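Local coordinates for protein ketosynthase (Streptomyces sp. MSC090213JE08, PDB 6KXD) that probably catalyses the decarboxylative condensation of malonyl-ACP with a fatty acyl-ACP, as the ketosynthase of a highly reducing type II polyketide synthase, at residues A[43-48]-A[200-205]. Numbering follows the deposited sequence.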
ATOM      1  N   THR A  43      11.645  16.655 -17.516  1.00 54.53           N
ATOM      2  CA  THR A  43      11.212  16.377 -18.903  1.00 55.06           C
ATOM      3  C   THR A  43       9.803  15.766 -18.926  1.00 56.97           C
ATOM      4  O   THR A  43       9.121  15.784 -19.959  1.00 52.32           O
ATOM      5  CB  THR A  43      12.227  15.448 -19.578  1.00 54.26           C
ATOM      6  OG1 THR A  43      12.258  14.224 -18.845  1.00 57.38           O
ATOM      7  CG2 THR A  43      13.637  16.005 -19.622  1.00 55.10           C
ATOM      8  N   ARG A  44       9.341  15.210 -17.799  1.00 56.42           N
ATOM      9  CA  ARG A  44       8.191  14.296 -17.846  1.00 50.99           C
ATOM     10  C   ARG A  44       6.898  15.067 -18.117  1.00 51.32           C
ATOM     11  O   ARG A  44       5.962  14.538 -18.728  1.00 50.21           O
ATOM     12  CB  ARG A  44       8.063  13.476 -16.562  1.00 54.26           C
ATOM     13  CG  ARG A  44       7.135  12.278 -16.733  1.00 54.73           C
ATOM     14  CD  ARG A  44       7.702  11.168 -17.615  1.00 59.99           C
ATOM     15  NE  ARG A  44       9.143  10.982 -17.424  1.00 57.31           N
ATOM     16  CZ  ARG A  44       9.701  10.566 -16.298  1.00 55.37           C
ATOM     17  NH1 ARG A  44       8.935  10.176 -15.294  1.00 58.30           N
ATOM     18  NH2 ARG A  44      11.014  10.557 -16.173  1.00 54.85           N
ATOM     19  N   PHE A  45       6.854  16.331 -17.691  1.00 48.71           N
ATOM     20  CA  PHE A  45       5.691  17.137 -17.878  1.00 51.96           C
ATOM     21  C   PHE A  45       6.126  18.600 -17.974  1.00 49.43           C
ATOM     22  O   PHE A  45       7.258  18.939 -17.650  1.00 50.12           O
ATOM     23  CB  PHE A  45       4.696  16.926 -16.729  1.00 50.85           C
ATOM     24  CG  PHE A  45       5.227  17.364 -15.396  1.00 50.12           C
ATOM     25  CD1 PHE A  45       5.028  18.664 -14.963  1.00 53.97           C
ATOM     26  CD2 PHE A  45       5.958  16.495 -14.596  1.00 53.00           C
ATOM     27  CE1 PHE A  45       5.544  19.087 -13.747  1.00 54.20           C
ATOM     28  CE2 PHE A  45       6.479  16.925 -13.389  1.00 52.63           C
ATOM     29  CZ  PHE A  45       6.285  18.222 -12.975  1.00 56.40           C
ATOM     30  N   ASP A  46       5.163  19.423 -18.380  1.00 55.16           N
ATOM     31  CA  ASP A  46       5.284  20.850 -18.643  1.00 58.93           C
ATOM     32  C   ASP A  46       5.445  21.569 -17.294  1.00 60.63           C
ATOM     33  O   ASP A  46       4.554  21.499 -16.452  1.00 58.73           O
ATOM     34  CB  ASP A  46       4.035  21.248 -19.443  1.00 63.41           C
ATOM     35  CG  ASP A  46       3.936  22.693 -19.907  1.00 70.11           C
ATOM     36  OD1 ASP A  46       4.909  23.441 -19.728  1.00 67.01           O
ATOM     37  OD2 ASP A  46       2.862  23.048 -20.457  1.00 80.25           O
ATOM     38  N   THR A  47       6.592  22.226 -17.078  1.00 59.49           N
ATOM     39  CA  THR A  47       6.891  22.935 -15.824  1.00 53.15           C
ATOM     40  C   THR A  47       6.532  24.432 -15.906  1.00 62.59           C
ATOM     41  O   THR A  47       6.668  25.144 -14.907  1.00 55.78           O
ATOM     42  CB  THR A  47       8.353  22.746 -15.407  1.00 61.09           C
ATOM     43  OG1 THR A  47       9.244  23.324 -16.362  1.00 62.25           O
ATOM     44  CG2 THR A  47       8.727  21.294 -15.225  1.00 55.74           C
ATOM     45  N   GLU A  48       6.045  24.893 -17.067  1.00 60.73           N
ATOM     46  CA  GLU A  48       5.558  26.251 -17.261  1.00 63.41           C
ATOM     47  C   GLU A  48       4.676  26.643 -16.074  1.00 65.10           C
ATOM     48  O   GLU A  48       3.615  26.063 -15.853  1.00 59.67           O
ATOM     49  CB  GLU A  48       4.720  26.354 -18.545  1.00 74.17           C
ATOM     50  CG  GLU A  48       3.944  27.664 -18.712  1.00 79.63           C
ATOM     51  CD  GLU A  48       2.810  27.661 -19.738  1.00 87.95           C
ATOM     52  OE1 GLU A  48       1.963  28.585 -19.696  1.00 91.94           O
ATOM     53  OE2 GLU A  48       2.760  26.741 -20.580  1.00 90.19           O
ATOM     54  N   VAL A 200       8.070  10.596 -11.445  1.00 45.08           N
ATOM     55  CA  VAL A 200       7.873  12.035 -11.371  1.00 51.41           C
ATOM     56  C   VAL A 200       6.565  12.407 -12.065  1.00 48.17           C
ATOM     57  O   VAL A 200       6.190  11.910 -13.138  1.00 51.75           O
ATOM     58  CB  VAL A 200       9.103  12.787 -11.918  1.00 53.71           C
ATOM     59  CG1 VAL A 200       8.773  14.220 -12.313  1.00 62.30           C
ATOM     60  CG2 VAL A 200      10.240  12.731 -10.918  1.00 53.35           C
ATOM     61  N   CYS A 201       5.804  13.276 -11.406  1.00 40.28           N
ATOM     62  CA  CYS A 201       4.559  13.693 -11.959  1.00 41.69           C
ATOM     63  C   CYS A 201       4.248  15.122 -11.510  1.00 40.27           C
ATOM     64  O   CYS A 201       4.796  15.616 -10.532  1.00 45.21           O
ATOM     65  CB  CYS A 201       3.397  12.787 -11.573  1.00 40.75           C
ATOM     66  SG  CYS A 201       3.215  12.631  -9.771  1.00 46.14           S
ATOM     67  N   ARG A 202       3.324  15.718 -12.240  1.00 43.98           N
ATOM     68  CA  ARG A 202       2.875  17.058 -11.963  1.00 48.42           C
ATOM     69  C   ARG A 202       2.183  17.101 -10.589  1.00 52.19           C
ATOM     70  O   ARG A 202       2.403  18.037  -9.824  1.00 46.88           O
ATOM     71  CB  ARG A 202       1.973  17.497 -13.101  1.00 50.53           C
ATOM     72  CG  ARG A 202       1.282  18.824 -12.885  1.00 53.28           C
ATOM     73  CD  ARG A 202       0.301  18.998 -14.024  1.00 58.34           C
ATOM     74  NE  ARG A 202      -0.273  20.329 -14.008  1.00 63.82           N
ATOM     75  CZ  ARG A 202      -0.012  21.274 -14.896  1.00 61.70           C
ATOM     76  NH1 ARG A 202       0.987  21.142 -15.753  1.00 63.62           N
ATOM     77  NH2 ARG A 202      -0.808  22.321 -14.958  1.00 55.89           N
ATOM     78  N   LYS A 203       1.401  16.067 -10.259  1.00 44.40           N
ATOM     79  CA  LYS A 203       0.691  16.041  -8.975  1.00 47.11           C
ATOM     80  C   LYS A 203       1.681  16.304  -7.829  1.00 39.78           C
ATOM     81  O   LYS A 203       1.446  17.186  -6.980  1.00 44.88           O
ATOM     82  CB  LYS A 203      -0.081  14.728  -8.789  1.00 50.20           C
ATOM     83  CG  LYS A 203      -0.706  14.537  -7.401  1.00 50.89           C
ATOM     84  CD  LYS A 203      -0.813  13.062  -7.018  1.00 59.81           C
ATOM     85  CE  LYS A 203      -1.259  12.808  -5.591  1.00 66.61           C
ATOM     86  NZ  LYS A 203      -1.328  11.351  -5.319  1.00 74.89           N
ATOM     87  N   ALA A 204       2.775  15.526  -7.763  1.00 41.26           N
ATOM     88  CA  ALA A 204       3.733  15.579  -6.641  1.00 39.37           C
ATOM     89  C   ALA A 204       4.478  16.920  -6.636  1.00 45.95           C
ATOM     90  O   ALA A 204       4.736  17.496  -5.596  1.00 45.41           O
ATOM     91  CB  ALA A 204       4.716  14.442  -6.691  1.00 45.13           C
ATOM     92  N   PHE A 205       4.886  17.363  -7.823  1.00 44.30           N
ATOM     93  CA  PHE A 205       5.604  18.628  -7.985  1.00 43.31           C
ATOM     94  C   PHE A 205       4.751  19.772  -7.442  1.00 38.59           C
ATOM     95  O   PHE A 205       5.209  20.560  -6.600  1.00 46.68           O
ATOM     96  CB  PHE A 205       5.917  18.815  -9.469  1.00 46.33           C
ATOM     97  CG  PHE A 205       7.007  19.820  -9.705  1.00 47.07           C
ATOM     98  CD1 PHE A 205       8.246  19.667  -9.115  1.00 48.86           C
ATOM     99  CD2 PHE A 205       6.776  20.928 -10.488  1.00 55.03           C
ATOM    100  CE1 PHE A 205       9.258  20.586  -9.340  1.00 53.66           C
ATOM    101  CE2 PHE A 205       7.788  21.848 -10.695  1.00 49.76           C
ATOM    102  CZ  PHE A 205       9.022  21.663 -10.143  1.00 49.29           C
TER
HETATM  103  O   HOH W   1       6.020   9.767 -14.988  1.00 50.39           O
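Phe45 lays one face of its ring on the first turn of helix 202-210: Arg202 CA stands 3.7 Å above the plane, over the ring centre, and Arg202 CB makes a CH-pi contact 3.9 Å from the centroid. Val200 CG1 meets the ring edge near its plane, 3.7 Å from Phe45 CE2. Phe45 CZ lies 3.6 Å from Phe205 CB, and the ring turns its edge to the face of Phe205 in an offset edge-to-face pair, planes 62° apart. Chi1 of 64° sets Phe45 CG between the backbone N and the carbonyl carbon, and from there the ring lies on the helix start. An alanine here would probably leave a gap between Val200 and Phe205, and Arg202 CA and CB without the ring against them.

One residue earlier in the loop, a water joins Arg44 NH1 (3.0 Å) to Val200 O (2.8 Å), reaching the guanidinium in plane at its edge. The helix start is N-capped by Cys201, whose SG accepts from Ala204 N at 3.6 Å. Extended from CG to NE, Arg202 hydrogen-bonds through NE to Ser135 OG of the neighbouring subunit, whose Tyr136 adds a cation-pi contact. With no direct hydrogen bond between the segments, docking of the loop between strands 40-41 and 54-55 probably depends on how the Phe45 ring fits the helix start; polar linkage comes from the water and from Glu233, shared by Arg44 (salt bridge) and Val200 N (hydrogen bond).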